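Local atomic coordinates of probable transcriptional regulator (Pseudomonas aeruginosa, PDB entry 2ESN), a protein that probably regulates transcription as a LysR-type factor, joining a helix-turn-helix DNA-binding domain to a domain that probably binds a small-molecule effector. Residues V95-A107 against S126-E138. Numbering follows the deposited sequence.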
loop_
_atom_site.group_PDB
_atom_site.type_symbol
_atom_site.label_atom_id
_atom_site.label_comp_id
_atom_site.label_asym_id
_atom_site.label_seq_id
_atom_site.Cartn_x
_atom_site.Cartn_y
_atom_site.Cartn_z
ATOM N N VAL C 95 -9.678 10.882 -31.792
ATOM C CA VAL C 95 -10.825 10.840 -32.732
ATOM C C VAL C 95 -11.884 9.789 -32.396
ATOM O O VAL C 95 -11.636 8.572 -32.523
ATOM C CB VAL C 95 -10.408 10.828 -34.236
ATOM C CG1 VAL C 95 -9.211 11.798 -34.448
ATOM C CG2 VAL C 95 -10.068 9.422 -34.731
ATOM N N PRO C 96 -13.072 10.257 -31.952
ATOM C CA PRO C 96 -14.100 9.317 -31.440
ATOM C C PRO C 96 -14.336 8.090 -32.342
ATOM O O PRO C 96 -14.287 6.904 -31.873
ATOM C CB PRO C 96 -15.345 10.185 -31.322
ATOM C CG PRO C 96 -14.893 11.619 -31.272
ATOM C CD PRO C 96 -13.487 11.681 -31.839
ATOM N N GLY C 97 -14.550 8.376 -33.636
ATOM C CA GLY C 97 -14.943 7.387 -34.576
ATOM C C GLY C 97 -13.941 6.326 -34.752
ATOM O O GLY C 97 -14.275 5.233 -35.204
ATOM N N GLN C 98 -12.687 6.617 -34.396
ATOM C CA GLN C 98 -11.600 5.648 -34.646
ATOM C C GLN C 98 -10.840 5.194 -33.363
ATOM O O GLN C 98 -10.242 4.114 -33.355
ATOM C CB GLN C 98 -10.598 6.250 -35.660
ATOM C CG GLN C 98 -11.248 6.901 -36.908
ATOM C CD GLN C 98 -11.933 5.871 -37.857
ATOM O OE1 GLN C 98 -11.555 4.687 -37.900
ATOM N NE2 GLN C 98 -12.940 6.352 -38.651
ATOM N N SER C 99 -10.945 5.987 -32.299
ATOM C CA SER C 99 -10.302 5.716 -30.992
ATOM C C SER C 99 -10.550 4.348 -30.461
ATOM O O SER C 99 -11.629 3.751 -30.665
ATOM C CB SER C 99 -10.743 6.721 -29.917
ATOM O OG SER C 99 -10.153 6.436 -28.658
ATOM N N GLN C 100 -9.530 3.858 -29.758
ATOM C CA GLN C 100 -9.531 2.494 -29.204
ATOM C C GLN C 100 -9.310 2.545 -27.696
ATOM O O GLN C 100 -9.035 1.524 -27.068
ATOM C CB GLN C 100 -8.433 1.627 -29.808
ATOM C CG GLN C 100 -8.478 1.455 -31.324
ATOM C CD GLN C 100 -9.713 0.695 -31.787
ATOM O OE1 GLN C 100 -9.897 -0.455 -31.352
ATOM N NE2 GLN C 100 -10.489 1.252 -32.601
ATOM N N ARG C 101 -9.408 3.744 -27.133
ATOM C CA ARG C 101 -9.162 3.868 -25.716
ATOM C C ARG C 101 -10.234 3.280 -24.794
ATOM O O ARG C 101 -11.389 3.003 -25.216
ATOM C CB ARG C 101 -8.773 5.269 -25.315
ATOM C CG ARG C 101 -9.780 6.278 -25.385
ATOM C CD ARG C 101 -9.138 7.522 -24.850
ATOM N NE ARG C 101 -9.183 7.486 -23.391
ATOM C CZ ARG C 101 -8.302 8.061 -22.590
ATOM N NH1 ARG C 101 -7.253 8.701 -23.113
ATOM N NH2 ARG C 101 -8.468 7.943 -21.275
ATOM N N THR C 102 -9.797 3.027 -23.566
ATOM C CA THR C 102 -10.611 2.488 -22.487
ATOM C C THR C 102 -10.725 3.644 -21.518
ATOM O O THR C 102 -9.719 4.219 -21.120
ATOM C CB THR C 102 -9.934 1.270 -21.863
ATOM O OG1 THR C 102 -9.753 0.287 -22.878
ATOM C CG2 THR C 102 -10.749 0.603 -20.725
ATOM N N PHE C 103 -11.968 4.062 -21.251
ATOM C CA PHE C 103 -12.320 4.942 -20.162
ATOM C C PHE C 103 -12.599 4.147 -18.885
ATOM O O PHE C 103 -13.311 3.125 -18.923
ATOM C CB PHE C 103 -13.504 5.833 -20.550
ATOM C CG PHE C 103 -13.178 6.785 -21.652
ATOM C CD1 PHE C 103 -13.222 6.369 -22.991
ATOM C CD2 PHE C 103 -12.794 8.075 -21.355
ATOM C CE1 PHE C 103 -12.870 7.208 -24.031
ATOM C CE2 PHE C 103 -12.463 8.947 -22.350
ATOM C CZ PHE C 103 -12.536 8.544 -23.710
ATOM N N VAL C 104 -12.006 4.596 -17.776
ATOM C CA VAL C 104 -12.105 3.873 -16.483
ATOM C C VAL C 104 -12.941 4.730 -15.549
ATOM O O VAL C 104 -12.637 5.898 -15.350
ATOM C CB VAL C 104 -10.730 3.542 -15.833
ATOM C CG1 VAL C 104 -10.902 2.779 -14.446
ATOM C CG2 VAL C 104 -9.845 2.738 -16.797
ATOM N N PHE C 105 -14.061 4.171 -15.087
ATOM C CA PHE C 105 -14.954 4.893 -14.204
ATOM C C PHE C 105 -15.024 4.139 -12.878
ATOM O O PHE C 105 -14.985 2.922 -12.866
ATOM C CB PHE C 105 -16.411 4.951 -14.760
ATOM C CG PHE C 105 -16.618 5.859 -15.942
ATOM C CD1 PHE C 105 -17.356 7.008 -15.800
ATOM C CD2 PHE C 105 -16.169 5.504 -17.210
ATOM C CE1 PHE C 105 -17.617 7.863 -16.911
ATOM C CE2 PHE C 105 -16.471 6.322 -18.356
ATOM C CZ PHE C 105 -17.171 7.516 -18.171
ATOM N N ALA C 106 -15.135 4.900 -11.789
ATOM C CA ALA C 106 -15.351 4.416 -10.439
ATOM C C ALA C 106 -16.812 4.541 -10.329
ATOM O O ALA C 106 -17.387 5.555 -10.720
ATOM C CB ALA C 106 -14.735 5.353 -9.427
ATOM N N ALA C 107 -17.456 3.510 -9.814
ATOM C CA ALA C 107 -18.935 3.460 -10.020
ATOM C C ALA C 107 -19.565 2.599 -8.979
ATOM O O ALA C 107 -18.831 1.922 -8.212
ATOM C CB ALA C 107 -19.244 2.892 -11.403
ATOM N N SER C 126 -21.338 5.382 -32.501
ATOM C CA SER C 126 -20.553 6.585 -32.742
ATOM C C SER C 126 -19.029 6.463 -32.442
ATOM O O SER C 126 -18.242 7.293 -32.910
ATOM C CB SER C 126 -21.130 7.765 -31.954
ATOM O OG SER C 126 -20.874 7.639 -30.558
ATOM N N ALA C 127 -18.638 5.480 -31.634
ATOM C CA ALA C 127 -17.268 5.339 -31.179
ATOM C C ALA C 127 -17.049 3.886 -30.989
ATOM O O ALA C 127 -16.853 3.418 -29.875
ATOM C CB ALA C 127 -17.032 6.130 -29.902
ATOM N N PRO C 128 -17.121 3.124 -32.097
ATOM C CA PRO C 128 -17.177 1.664 -31.985
ATOM C C PRO C 128 -15.929 0.962 -31.459
ATOM O O PRO C 128 -15.974 -0.235 -31.188
ATOM C CB PRO C 128 -17.529 1.206 -33.401
ATOM C CG PRO C 128 -17.331 2.397 -34.298
ATOM C CD PRO C 128 -17.188 3.617 -33.495
ATOM N N GLY C 129 -14.804 1.646 -31.333
ATOM C CA GLY C 129 -13.620 0.940 -30.739
ATOM C C GLY C 129 -13.384 1.395 -29.298
ATOM O O GLY C 129 -12.450 0.913 -28.646
ATOM N N VAL C 130 -14.210 2.335 -28.815
ATOM C CA VAL C 130 -14.063 2.871 -27.449
ATOM C C VAL C 130 -14.620 1.819 -26.466
ATOM O O VAL C 130 -15.700 1.196 -26.722
ATOM C CB VAL C 130 -14.771 4.223 -27.275
ATOM C CG1 VAL C 130 -15.141 4.479 -25.805
ATOM C CG2 VAL C 130 -13.926 5.408 -27.817
ATOM N N ARG C 131 -13.842 1.558 -25.398
ATOM C CA ARG C 131 -14.177 0.624 -24.359
ATOM C C ARG C 131 -14.367 1.341 -23.067
ATOM O O ARG C 131 -13.796 2.421 -22.868
ATOM C CB ARG C 131 -13.040 -0.370 -24.128
ATOM C CG ARG C 131 -12.898 -1.306 -25.219
ATOM C CD ARG C 131 -11.479 -1.222 -25.768
ATOM N NE ARG C 131 -11.595 -1.536 -27.177
ATOM C CZ ARG C 131 -10.635 -1.521 -28.094
ATOM N NH1 ARG C 131 -10.978 -1.842 -29.355
ATOM N NH2 ARG C 131 -9.375 -1.215 -27.773
ATOM N N LEU C 132 -15.151 0.736 -22.176
ATOM C CA LEU C 132 -15.315 1.260 -20.796
ATOM C C LEU C 132 -14.969 0.212 -19.775
ATOM O O LEU C 132 -15.219 -0.997 -19.982
ATOM C CB LEU C 132 -16.731 1.817 -20.542
ATOM C CG LEU C 132 -16.938 3.314 -20.743
ATOM C CD1 LEU C 132 -16.865 3.727 -22.207
ATOM C CD2 LEU C 132 -18.267 3.796 -20.153
ATOM N N ARG C 133 -14.312 0.668 -18.712
ATOM C CA ARG C 133 -13.978 -0.197 -17.546
ATOM C C ARG C 133 -14.546 0.444 -16.258
ATOM O O ARG C 133 -14.228 1.601 -15.891
ATOM C CB ARG C 133 -12.483 -0.416 -17.429
ATOM C CG ARG C 133 -12.102 -1.669 -16.671
ATOM C CD ARG C 133 -11.129 -1.290 -15.626
ATOM N NE ARG C 133 -10.155 -2.321 -15.293
ATOM C CZ ARG C 133 -10.359 -3.451 -14.626
ATOM N NH1 ARG C 133 -11.573 -3.848 -14.189
ATOM N NH2 ARG C 133 -9.296 -4.236 -14.422
ATOM N N LEU C 134 -15.470 -0.261 -15.633
ATOM C CA LEU C 134 -16.061 0.267 -14.375
ATOM C C LEU C 134 -15.525 -0.538 -13.215
ATOM O O LEU C 134 -15.457 -1.718 -13.321
ATOM C CB LEU C 134 -17.566 0.203 -14.363
ATOM C CG LEU C 134 -18.268 1.426 -14.889
ATOM C CD1 LEU C 134 -17.946 1.581 -16.374
ATOM C CD2 LEU C 134 -19.768 1.190 -14.596
ATOM N N VAL C 135 -15.123 0.133 -12.141
ATOM C CA VAL C 135 -14.494 -0.524 -11.000
ATOM C C VAL C 135 -15.254 -0.155 -9.747
ATOM O O VAL C 135 -15.811 0.961 -9.643
ATOM C CB VAL C 135 -12.953 -0.134 -10.859
ATOM C CG1 VAL C 135 -12.178 -0.563 -12.087
ATOM C CG2 VAL C 135 -12.737 1.370 -10.611
ATOM N N ASN C 136 -15.304 -1.084 -8.791
ATOM C CA ASN C 136 -15.819 -0.758 -7.446
ATOM C C ASN C 136 -14.689 -0.044 -6.712
ATOM O O ASN C 136 -13.680 -0.650 -6.432
ATOM C CB ASN C 136 -16.134 -2.043 -6.632
ATOM C CG ASN C 136 -17.410 -2.765 -7.100
ATOM O OD1 ASN C 136 -18.409 -2.142 -7.531
ATOM N ND2 ASN C 136 -17.375 -4.103 -7.004
ATOM N N ALA C 137 -14.808 1.241 -6.470
ATOM C CA ALA C 137 -13.781 1.924 -5.720
ATOM C C ALA C 137 -14.100 1.918 -4.205
ATOM O O ALA C 137 -15.287 1.840 -3.809
ATOM C CB ALA C 137 -13.665 3.358 -6.215
ATOM N N GLU C 138 -13.065 2.106 -3.365
ATOM C CA GLU C 138 -13.256 2.021 -1.902
ATOM C C GLU C 138 -14.007 3.224 -1.337
ATOM O O GLU C 138 -14.640 3.117 -0.278
ATOM C CB GLU C 138 -11.929 1.722 -1.175
ATOM C CG GLU C 138 -11.226 0.432 -1.698
ATOM C CD GLU C 138 -11.295 -0.783 -0.725
ATOM O OE1 GLU C 138 -11.480 -0.578 0.507
ATOM O OE2 GLU C 138 -11.154 -1.954 -1.182
HETATM O O HOH W 1 -17.088 3.850 -6.467
#
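Arg133 N and O both bond to strand 102-107: the N donates to Phe103 O at 2.7 Å, and the O accepts from Phe105 N at 2.7 Å. The same alternation runs the length of the pair, from Arg131 N on Arg101 O to Ala107 N on Val135 O, and the strand axes, only 21° from parallel, identify a parallel ladder. On one face of it, Phe105 sends its ring back toward Leu132, because CG lies anti to the carbonyl carbon; CE2 then meets Leu132 CD2 at 3.6 Å, while Phe105 CB rests against Leu134 CG. Leu134 CD2 reaches on to Ala107 CB (3.7 Å). The Phe103 ring receives Val130 CG1 obliquely at CD1 (3.9 Å), and Arg131 O lies at its edge, near the ring plane. Helix 109-126 packs on Leu132 and Leu134, so this face belongs to the interior.

The other face carries Thr102, Arg131 and Arg133 along with Val104, Ala106 and Val135. Arg131 bends at chi2 and chi3, which lays its guanidinium over Gln100, with one face above Gln100 CA. NH1 approaches Gln100 OE1 at 2.7 Å, but the 128° angle at hydrogen makes the bond weak, and the amide and guanidinium planes stand 71° apart. Gln100 NE2 donates to Gln98 O, which helps fix the amide's rotation. Thr102 OG1 sits 3.6 Å from Arg131 CB, and its CG2 touches Arg133 CB.

Along the other edge of strand 131-136, Leu132 and Arg133 pair in parallel with a strand of the second subunit, so the sheet runs on across the interface. Two parallel neighbouring strands linked by helix 109-126 make a beta-alpha-beta crossover, characteristic of the periplasmic-binding-protein-like fold of LysR effector domains.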